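Local coordinates for long form D7clu1 salivary protein (Culex quinquefasciatus, PDB 6V4C) that binds and sequesters adenine nucleotides, ADP and ATP most tightly, and so inhibits platelet aggregation and haemostasis in the host while the mosquito feeds, at residues Asn68-Asn80 with Ile125-Lys139. Residues are numbered along the deposited sequence; the frame is centred on the assembly and turned at random. Where two conformers were deposited one is given.
Sequences NIKQQYEAYKSDN and IYLLDSSVRDAIYKK. With ADP (adenosine-5'-diphosphate), chain B; EDO (1,2-ethanediol), chain K.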
ATOM      1  N   ASN A  68      13.245   1.216  16.263  1.00 78.31           N
ATOM      2  CA  ASN A  68      12.410   0.763  15.155  1.00 77.27           C
ATOM      3  C   ASN A  68      13.260   0.478  13.926  1.00 73.46           C
ATOM      4  O   ASN A  68      13.113  -0.569  13.284  1.00 73.17           O
ATOM      5  CB  ASN A  68      11.347   1.815  14.827  1.00 75.73           C
ATOM      6  CG  ASN A  68      10.248   1.877  15.864  1.00 77.49           C
ATOM      7  OD1 ASN A  68      10.168   1.033  16.757  1.00 76.95           O
ATOM      8  ND2 ASN A  68       9.380   2.873  15.741  1.00 77.03           N
ATOM      9  N   ILE A  69      14.157   1.405  13.583  1.00 79.01           N
ATOM     10  CA  ILE A  69      15.049   1.204  12.444  1.00 78.37           C
ATOM     11  C   ILE A  69      15.949  -0.001  12.677  1.00 79.15           C
ATOM     12  O   ILE A  69      16.250  -0.762  11.749  1.00 76.77           O
ATOM     13  CB  ILE A  69      15.856   2.486  12.167  1.00 77.05           C
ATOM     14  CG1 ILE A  69      14.916   3.684  12.039  1.00 78.69           C
ATOM     15  CG2 ILE A  69      16.691   2.327  10.908  1.00 76.59           C
ATOM     16  CD1 ILE A  69      15.627   5.003  11.849  1.00 81.24           C
ATOM     17  N   LYS A  70      16.388  -0.196  13.922  1.00 70.23           N
ATOM     18  CA  LYS A  70      17.165  -1.386  14.249  1.00 70.36           C
ATOM     19  C   LYS A  70      16.324  -2.647  14.091  1.00 67.79           C
ATOM     20  O   LYS A  70      16.815  -3.675  13.611  1.00 67.41           O
ATOM     21  N   GLN A  71      15.053  -2.586  14.489  1.00 77.84           N
ATOM     22  CA  GLN A  71      14.172  -3.735  14.305  1.00 82.43           C
ATOM     23  C   GLN A  71      13.949  -4.027  12.826  1.00 76.35           C
ATOM     24  O   GLN A  71      13.923  -5.193  12.415  1.00 74.79           O
ATOM     25  CB  GLN A  71      12.840  -3.499  15.015  1.00 82.95           C
ATOM     26  CG  GLN A  71      12.512  -4.532  16.080  1.00 88.40           C
ATOM     27  CD  GLN A  71      11.110  -4.367  16.633  1.00 92.12           C
ATOM     28  OE1 GLN A  71      10.656  -3.249  16.883  1.00 92.91           O
ATOM     29  NE2 GLN A  71      10.411  -5.481  16.817  1.00 92.39           N
ATOM     30  N   GLN A  72      13.792  -2.979  12.011  1.00 65.51           N
ATOM     31  CA  GLN A  72      13.630  -3.181  10.576  1.00 64.26           C
ATOM     32  C   GLN A  72      14.884  -3.783   9.960  1.00 63.84           C
ATOM     33  O   GLN A  72      14.800  -4.666   9.097  1.00 63.10           O
ATOM     34  CB  GLN A  72      13.278  -1.860   9.892  1.00 63.91           C
ATOM     35  CG  GLN A  72      13.105  -1.967   8.383  1.00 62.78           C
ATOM     36  CD  GLN A  72      11.866  -2.750   7.984  1.00 62.34           C
ATOM     37  OE1 GLN A  72      10.884  -2.802   8.724  1.00 62.89           O
ATOM     38  NE2 GLN A  72      11.909  -3.365   6.807  1.00 61.47           N
ATOM     39  N   TYR A  73      16.061  -3.321  10.392  1.00 64.42           N
ATOM     40  CA  TYR A  73      17.303  -3.895   9.884  1.00 64.26           C
ATOM     41  C   TYR A  73      17.434  -5.358  10.288  1.00 64.53           C
ATOM     42  O   TYR A  73      17.791  -6.212   9.469  1.00 64.01           O
ATOM     43  CB  TYR A  73      18.513  -3.099  10.379  1.00 65.08           C
ATOM     44  CG  TYR A  73      19.810  -3.832  10.126  1.00 65.28           C
ATOM     45  CD1 TYR A  73      20.403  -3.813   8.873  1.00 64.62           C
ATOM     46  CD2 TYR A  73      20.423  -4.575  11.129  1.00 67.01           C
ATOM     47  CE1 TYR A  73      21.576  -4.499   8.627  1.00 64.95           C
ATOM     48  CE2 TYR A  73      21.596  -5.266  10.890  1.00 68.15           C
ATOM     49  CZ  TYR A  73      22.167  -5.222   9.635  1.00 65.94           C
ATOM     50  OH  TYR A  73      23.334  -5.904   9.385  1.00 66.52           O
ATOM     51  N   GLU A  74      17.152  -5.662  11.558  1.00 70.31           N
ATOM     52  CA  GLU A  74      17.320  -7.025  12.050  1.00 71.82           C
ATOM     53  C   GLU A  74      16.376  -7.998  11.363  1.00 70.24           C
ATOM     54  O   GLU A  74      16.711  -9.178  11.203  1.00 69.69           O
ATOM     55  CB  GLU A  74      17.106  -7.067  13.562  1.00 77.23           C
ATOM     56  CG  GLU A  74      18.201  -6.382  14.357  1.00 80.93           C
ATOM     57  CD  GLU A  74      19.529  -7.107  14.266  1.00 82.89           C
ATOM     58  OE1 GLU A  74      19.539  -8.354  14.338  1.00 85.09           O
ATOM     59  OE2 GLU A  74      20.565  -6.427  14.119  1.00 82.38           O
ATOM     60  N   ALA A  75      15.199  -7.526  10.949  1.00 64.69           N
ATOM     61  CA  ALA A  75      14.199  -8.427  10.388  1.00 64.18           C
ATOM     62  C   ALA A  75      14.623  -8.996   9.040  1.00 63.24           C
ATOM     63  O   ALA A  75      14.156 -10.072   8.650  1.00 63.07           O
ATOM     64  CB  ALA A  75      12.858  -7.707  10.270  1.00 63.90           C
ATOM     65  N   TYR A  76      15.499  -8.300   8.314  1.00 62.75           N
ATOM     66  CA  TYR A  76      15.888  -8.712   6.970  1.00 61.95           C
ATOM     67  C   TYR A  76      17.391  -8.588   6.752  1.00 62.18           C
ATOM     68  O   TYR A  76      17.838  -8.268   5.649  1.00 61.62           O
ATOM     69  CB  TYR A  76      15.121  -7.928   5.904  1.00 61.05           C
ATOM     70  CG  TYR A  76      13.623  -8.062   6.025  1.00 60.92           C
ATOM     71  CD1 TYR A  76      12.944  -9.083   5.378  1.00 60.58           C
ATOM     72  CD2 TYR A  76      12.887  -7.170   6.795  1.00 61.29           C
ATOM     73  CE1 TYR A  76      11.572  -9.214   5.492  1.00 60.61           C
ATOM     74  CE2 TYR A  76      11.517  -7.292   6.920  1.00 61.35           C
ATOM     75  CZ  TYR A  76      10.863  -8.317   6.265  1.00 61.01           C
ATOM     76  OH  TYR A  76       9.498  -8.444   6.382  1.00 61.21           O
ATOM     77  N   LYS A  77      18.184  -8.839   7.795  1.00 66.49           N
ATOM     78  CA  LYS A  77      19.632  -8.706   7.664  1.00 65.29           C
ATOM     79  C   LYS A  77      20.209  -9.745   6.712  1.00 63.39           C
ATOM     80  O   LYS A  77      21.222  -9.487   6.054  1.00 63.84           O
ATOM     81  CB  LYS A  77      20.311  -8.787   9.033  1.00 66.47           C
ATOM     82  CG  LYS A  77      20.435 -10.194   9.600  1.00 68.48           C
ATOM     83  N   SER A  78      19.576 -10.911   6.605  1.00 70.53           N
ATOM     84  CA  SER A  78      20.046 -11.928   5.674  1.00 70.39           C
ATOM     85  C   SER A  78      19.814 -11.546   4.219  1.00 69.26           C
ATOM     86  O   SER A  78      20.312 -12.243   3.328  1.00 69.62           O
ATOM     87  CB  SER A  78      19.377 -13.273   5.970  1.00 72.78           C
ATOM     88  OG  SER A  78      17.983 -13.211   5.733  1.00 77.13           O
ATOM     89  N   ASP A  79      19.086 -10.460   3.959  1.00 64.86           N
ATOM     90  CA  ASP A  79      18.756 -10.053   2.599  1.00 63.94           C
ATOM     91  C   ASP A  79      19.070  -8.600   2.277  1.00 62.82           C
ATOM     92  O   ASP A  79      19.242  -8.282   1.093  1.00 60.06           O
ATOM     93  CB  ASP A  79      17.271 -10.311   2.302  1.00 62.36           C
ATOM     94  CG  ASP A  79      16.947 -11.787   2.211  1.00 64.41           C
ATOM     95  OD1 ASP A  79      17.649 -12.497   1.461  1.00 65.04           O
ATOM     96  OD2 ASP A  79      16.000 -12.236   2.892  1.00 61.70           O
ATOM     97  N   ASN A  80      19.152  -7.709   3.270  1.00 60.84           N
ATOM     98  CA  ASN A  80      19.327  -6.291   2.971  1.00 61.36           C
ATOM     99  C   ASN A  80      20.725  -5.958   2.462  1.00 62.67           C
ATOM    100  O   ASN A  80      20.907  -4.894   1.858  1.00 61.64           O
ATOM    101  CB  ASN A  80      18.942  -5.417   4.172  1.00 63.46           C
ATOM    102  CG  ASN A  80      19.688  -5.790   5.443  1.00 65.88           C
ATOM    103  OD1 ASN A  80      20.839  -6.229   5.403  1.00 68.54           O
ATOM    104  ND2 ASN A  80      19.031  -5.611   6.582  1.00 64.98           N
ATOM    105  N   ILE A 125      17.640  -1.172   3.661  1.00 57.19           N
ATOM    106  CA  ILE A 125      17.085  -1.587   4.946  1.00 57.58           C
ATOM    107  C   ILE A 125      15.562  -1.645   4.884  1.00 52.27           C
ATOM    108  O   ILE A 125      14.940  -2.545   5.461  1.00 52.83           O
ATOM    109  CB  ILE A 125      17.597  -0.676   6.076  1.00 58.96           C
ATOM    110  CG1 ILE A 125      19.087  -0.928   6.321  1.00 63.80           C
ATOM    111  CG2 ILE A 125      16.800  -0.896   7.351  1.00 60.60           C
ATOM    112  CD1 ILE A 125      19.656  -0.177   7.505  1.00 67.03           C
ATOM    113  N   TYR A 126      14.941  -0.704   4.174  1.00 51.75           N
ATOM    114  CA  TYR A 126      13.491  -0.669   4.038  1.00 54.04           C
ATOM    115  C   TYR A 126      12.997  -1.364   2.773  1.00 52.26           C
ATOM    116  O   TYR A 126      11.876  -1.107   2.324  1.00 47.34           O
ATOM    117  CB  TYR A 126      12.967   0.761   4.170  1.00 48.67           C
ATOM    118  CG  TYR A 126      13.019   1.235   5.605  1.00 57.03           C
ATOM    119  CD1 TYR A 126      14.206   1.692   6.163  1.00 59.32           C
ATOM    120  CD2 TYR A 126      11.890   1.191   6.414  1.00 55.17           C
ATOM    121  CE1 TYR A 126      14.264   2.108   7.480  1.00 63.31           C
ATOM    122  CE2 TYR A 126      11.937   1.607   7.733  1.00 59.59           C
ATOM    123  CZ  TYR A 126      13.126   2.064   8.260  1.00 64.00           C
ATOM    124  OH  TYR A 126      13.181   2.478   9.571  1.00 66.30           O
ATOM    125  N   LEU A 127      13.819  -2.240   2.194  1.00 47.92           N
ATOM    126  CA  LEU A 127      13.377  -3.202   1.186  1.00 47.96           C
ATOM    127  C   LEU A 127      12.805  -2.532  -0.061  1.00 43.90           C
ATOM    128  O   LEU A 127      11.968  -3.109  -0.759  1.00 44.37           O
ATOM    129  CB  LEU A 127      12.395  -4.220   1.777  1.00 45.47           C
ATOM    130  CG  LEU A 127      12.747  -4.701   3.188  1.00 46.26           C
ATOM    131  CD1 LEU A 127      11.750  -5.728   3.704  1.00 43.05           C
ATOM    132  CD2 LEU A 127      14.169  -5.249   3.247  1.00 45.71           C
ATOM    133  N   LEU A 128      13.240  -1.305  -0.348  1.00 49.43           N
ATOM    134  CA  LEU A 128      12.866  -0.634  -1.585  1.00 47.94           C
ATOM    135  C   LEU A 128      13.899  -0.810  -2.688  1.00 49.18           C
ATOM    136  O   LEU A 128      13.578  -0.592  -3.862  1.00 50.15           O
ATOM    137  CB  LEU A 128      12.620   0.854  -1.334  1.00 49.76           C
ATOM    138  CG  LEU A 128      11.395   1.178  -0.471  1.00 48.86           C
ATOM    139  CD1 LEU A 128      11.364   2.652  -0.121  1.00 48.31           C
ATOM    140  CD2 LEU A 128      10.114   0.773  -1.189  1.00 47.39           C
ATOM    141  N   ASP A 129      15.124  -1.192  -2.335  1.00 49.72           N
ATOM    142  CA  ASP A 129      16.135  -1.522  -3.331  1.00 50.50           C
ATOM    143  C   ASP A 129      15.661  -2.706  -4.166  1.00 47.70           C
ATOM    144  O   ASP A 129      15.177  -3.702  -3.625  1.00 46.27           O
ATOM    145  CB  ASP A 129      17.440  -1.869  -2.619  1.00 50.63           C
ATOM    146  CG  ASP A 129      18.525  -2.303  -3.571  1.00 55.82           C
ATOM    147  OD1 ASP A 129      19.231  -1.423  -4.109  1.00 59.38           O
ATOM    148  OD2 ASP A 129      18.670  -3.525  -3.781  1.00 51.14           O
ATOM    149  N   SER A 130      15.812  -2.592  -5.490  0.63 46.55           N
ATOM    150  CA  SER A 130      15.218  -3.574  -6.394  0.63 46.24           C
ATOM    151  C   SER A 130      15.757  -4.978  -6.144  0.63 45.99           C
ATOM    152  O   SER A 130      14.997  -5.953  -6.166  0.63 44.21           O
ATOM    153  CB  SER A 130      15.441  -3.159  -7.849  0.63 47.95           C
ATOM    154  OG  SER A 130      16.819  -3.133  -8.163  0.63 48.38           O
ATOM    155  N   SER A 131      17.066  -5.104  -5.903  1.00 48.86           N
ATOM    156  CA  SER A 131      17.648  -6.428  -5.699  1.00 50.85           C
ATOM    157  C   SER A 131      17.227  -7.031  -4.363  1.00 50.10           C
ATOM    158  O   SER A 131      16.929  -8.229  -4.286  1.00 48.27           O
ATOM    159  CB  SER A 131      19.170  -6.365  -5.816  1.00 52.67           C
ATOM    160  OG  SER A 131      19.551  -6.024  -7.133  1.00 54.18           O
ATOM    161  N   VAL A 132      17.207  -6.226  -3.302  1.00 47.63           N
ATOM    162  CA  VAL A 132      16.757  -6.724  -2.004  1.00 47.42           C
ATOM    163  C   VAL A 132      15.291  -7.134  -2.078  1.00 43.41           C
ATOM    164  O   VAL A 132      14.907  -8.225  -1.641  1.00 42.11           O
ATOM    165  CB  VAL A 132      17.003  -5.675  -0.905  1.00 48.96           C
ATOM    166  CG1 VAL A 132      16.368  -6.122   0.407  1.00 49.10           C
ATOM    167  CG2 VAL A 132      18.490  -5.437  -0.725  1.00 51.01           C
ATOM    168  N   ARG A 133      14.460  -6.315  -2.620  1.00 43.69           N
ATOM    169  CA  ARG A 133      13.007  -6.554  -2.756  1.00 44.27           C
ATOM    170  C   ARG A 133      12.742  -7.839  -3.521  1.00 43.07           C
ATOM    171  O   ARG A 133      12.117  -8.625  -3.043  1.00 40.21           O
ATOM    172  CB  ARG A 133      12.410  -5.354  -3.442  1.00 42.38           C
ATOM    173  CG  ARG A 133      10.948  -5.417  -3.782  1.00 42.71           C
ATOM    174  CD  ARG A 133      10.451  -4.397  -4.736  1.00 42.07           C
ATOM    175  NE  ARG A 133      10.954  -4.646  -6.018  1.00 48.26           N
ATOM    176  CZ  ARG A 133      11.267  -3.788  -6.901  1.00 49.29           C
ATOM    177  NH1 ARG A 133      11.094  -2.528  -6.698  1.00 49.15           N
ATOM    178  NH2 ARG A 133      11.743  -4.194  -8.017  1.00 50.31           N
ATOM    179  N   ASP A 134      13.363  -7.955  -4.668  1.00 42.68           N
ATOM    180  CA  ASP A 134      13.045  -9.092  -5.523  1.00 43.22           C
ATOM    181  C   ASP A 134      13.537 -10.406  -4.935  1.00 42.64           C
ATOM    182  O   ASP A 134      12.868 -11.435  -5.081  1.00 40.14           O
ATOM    183  CB  ASP A 134      13.595  -8.864  -6.933  1.00 43.36           C
ATOM    184  CG  ASP A 134      12.833  -7.787  -7.680  1.00 50.97           C
ATOM    185  OD1 ASP A 134      11.672  -7.508  -7.298  1.00 47.04           O
ATOM    186  OD2 ASP A 134      13.386  -7.219  -8.645  1.00 52.30           O
ATOM    187  N   ALA A 135      14.695 -10.397  -4.270  1.00 38.47           N
ATOM    188  CA  ALA A 135      15.178 -11.611  -3.621  1.00 39.33           C
ATOM    189  C   ALA A 135      14.228 -12.055  -2.516  1.00 38.36           C
ATOM    190  O   ALA A 135      13.942 -13.250  -2.371  1.00 38.15           O
ATOM    191  CB  ALA A 135      16.587 -11.389  -3.070  1.00 41.59           C
ATOM    192  N   ILE A 136      13.715 -11.103  -1.737  1.00 39.87           N
ATOM    193  CA  ILE A 136      12.767 -11.443  -0.677  1.00 39.57           C
ATOM    194  C   ILE A 136      11.484 -12.023  -1.263  1.00 40.24           C
ATOM    195  O   ILE A 136      10.957 -13.026  -0.765  1.00 38.97           O
ATOM    196  CB  ILE A 136      12.511 -10.221   0.223  1.00 40.03           C
ATOM    197  CG1 ILE A 136      13.783  -9.866   0.996  1.00 45.08           C
ATOM    198  CG2 ILE A 136      11.334 -10.476   1.167  1.00 39.01           C
ATOM    199  CD1 ILE A 136      13.691  -8.569   1.768  1.00 48.18           C
ATOM    200  N   TYR A 137      10.968 -11.412  -2.335  1.00 40.35           N
ATOM    201  CA  TYR A 137       9.778 -11.946  -2.992  1.00 38.40           C
ATOM    202  C   TYR A 137      10.006 -13.380  -3.452  1.00 37.39           C
ATOM    203  O   TYR A 137       9.151 -14.252  -3.251  1.00 36.75           O
ATOM    204  CB  TYR A 137       9.387 -11.072  -4.186  1.00 37.25           C
ATOM    205  CG  TYR A 137       8.792  -9.723  -3.843  1.00 38.58           C
ATOM    206  CD1 TYR A 137       8.298  -9.450  -2.573  1.00 36.47           C
ATOM    207  CD2 TYR A 137       8.718  -8.723  -4.803  1.00 37.81           C
ATOM    208  CE1 TYR A 137       7.755  -8.208  -2.268  1.00 35.55           C
ATOM    209  CE2 TYR A 137       8.178  -7.488  -4.511  1.00 35.48           C
ATOM    210  CZ  TYR A 137       7.700  -7.233  -3.243  1.00 37.61           C
ATOM    211  OH  TYR A 137       7.164  -5.998  -2.969  1.00 36.87           O
ATOM    212  N   LYS A 138      11.156 -13.645  -4.081  1.00 38.23           N
ATOM    213  CA  LYS A 138      11.423 -14.985  -4.593  1.00 38.98           C
ATOM    214  C   LYS A 138      11.482 -16.006  -3.467  1.00 39.30           C
ATOM    215  O   LYS A 138      11.018 -17.141  -3.623  1.00 36.86           O
ATOM    216  CB  LYS A 138      12.727 -14.999  -5.391  1.00 39.43           C
ATOM    217  CG  LYS A 138      12.617 -14.383  -6.774  1.00 40.30           C
ATOM    218  CD  LYS A 138      13.892 -14.613  -7.574  1.00 40.49           C
ATOM    219  CE  LYS A 138      13.893 -13.795  -8.858  1.00 42.85           C
ATOM    220  NZ  LYS A 138      12.716 -14.091  -9.708  1.00 45.99           N
ATOM    221  N   LYS A 139      12.047 -15.621  -2.325  1.00 38.78           N
ATOM    222  CA  LYS A 139      12.178 -16.539  -1.205  1.00 40.17           C
ATOM    223  C   LYS A 139      10.926 -16.610  -0.342  1.00 39.97           C
ATOM    224  O   LYS A 139      10.834 -17.506   0.504  1.00 41.41           O
ATOM    225  CB  LYS A 139      13.385 -16.157  -0.348  1.00 41.47           C
ATOM    226  CG  LYS A 139      14.714 -16.284  -1.076  1.00 44.62           C
ATOM    227  CD  LYS A 139      15.881 -16.344  -0.107  1.00 50.80           C
ATOM    228  CE  LYS A 139      16.550 -14.996   0.035  1.00 54.54           C
ATOM    229  NZ  LYS A 139      17.685 -15.042   1.004  1.00 54.43           N
TER
HETATM  230  PB  ADP B 301      11.973  -1.370 -10.594  1.00101.52           P
HETATM  231  O1B ADP B 301      12.693  -2.459 -11.032  1.00 91.20           O
HETATM  232  O2B ADP B 301      12.145  -0.206 -11.376  1.00 96.22           O
HETATM  233  O3B ADP B 301      12.212  -1.102  -9.271  1.00 68.12           O
HETATM  234  PA  ADP B 301       9.412  -0.857 -11.871  1.00 79.03           P
HETATM  235  O1A ADP B 301       9.126  -1.389 -13.236  1.00 84.75           O
HETATM  236  O2A ADP B 301       9.835   0.490 -11.965  1.00 83.86           O
HETATM  237  O3A ADP B 301      10.486  -1.664 -11.109  1.00 90.78           O
HETATM  238  O5' ADP B 301       8.454  -0.980 -10.692  1.00 65.88           O
HETATM  239  C5' ADP B 301       8.804  -0.587  -9.383  1.00 50.69           C
HETATM  240  C4' ADP B 301       7.586  -0.294  -8.538  1.00 45.00           C
HETATM  241  O4' ADP B 301       7.066  -1.458  -7.948  1.00 38.50           O
HETATM  242  C3' ADP B 301       7.784   0.515  -7.277  1.00 46.23           C
HETATM  243  O3' ADP B 301       7.773   1.885  -7.513  1.00 47.88           O
HETATM  244  C2' ADP B 301       6.697   0.050  -6.313  1.00 42.59           C
HETATM  245  O2' ADP B 301       5.678   0.955  -6.268  1.00 44.13           O
HETATM  246  C1' ADP B 301       6.129  -1.144  -7.006  1.00 41.77           C
HETATM  247  N9  ADP B 301       5.941  -2.297  -6.183  1.00 34.48           N
HETATM  248  C8  ADP B 301       6.884  -2.879  -5.466  1.00 34.32           C
HETATM  249  N7  ADP B 301       6.500  -3.918  -4.850  1.00 35.00           N
HETATM  250  C5  ADP B 301       5.201  -4.045  -5.160  1.00 34.60           C
HETATM  251  C6  ADP B 301       4.218  -4.964  -4.816  1.00 29.09           C
HETATM  252  N6  ADP B 301       4.392  -5.971  -4.032  1.00 30.55           N
HETATM  253  N1  ADP B 301       3.013  -4.793  -5.299  1.00 34.69           N
HETATM  254  C2  ADP B 301       2.791  -3.775  -6.071  1.00 34.44           C
HETATM  255  N3  ADP B 301       3.620  -2.880  -6.471  1.00 33.62           N
HETATM  256  C4  ADP B 301       4.833  -3.047  -5.994  1.00 34.58           C
HETATM  257  C1  EDO K 310      21.807  -6.203  -1.710  0.82 61.35           C
HETATM  258  O1  EDO K 310      21.667  -5.776  -3.032  0.82 58.27           O
HETATM  259  C2  EDO K 310      21.762  -7.617  -1.896  0.82 62.80           C
HETATM  260  O2  EDO K 310      21.708  -8.392  -0.839  0.82 58.26           O
HETATM  261  O   HOH W   1      16.135  -4.576   6.912  1.00 55.72           O
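Two donors meet Ile125 O: a water at 2.8 Å and, more weakly, Gln72 NE2 at 3.4 Å. The water also meets Gln72 O and accepts from Asn80 ND2, joining the last residue of helix 121-125 to Gln72 near the end of helix 66-75 and to Asn80 in the short helix that follows. With CG opposite the backbone N (chi1 179°), Gln72, its amide oxygen held by Met6 N, lays that carbon over one face of the Tyr126 ring; the bend at chi2 then turns the amide to Ile125 O. Leu127, the positive-phi residue of a Schellman motif, sets CD1 over the centre of the Tyr76 ring, 3.5 Å from the centroid, a CH-pi contact. Ile136 CD1 approaches Tyr76 CD1 at 3.7 Å, and Ile136 CG1 lies against Asp79 CB. Beyond them Lys139 NZ reaches the syn lone pair of Asp79 OD1 at 2.6 Å, a salt bridge. A different side of helix 130-139 presents Arg133 to ADP O3B and Tyr137 OH to ADP N7. The helix is thus a shared element: Val132, Ile136 and Lys139 hold it against residues 68-80, in the N-terminal PBP/GOBP family region, while Arg133 and Tyr137 bind the nucleotide.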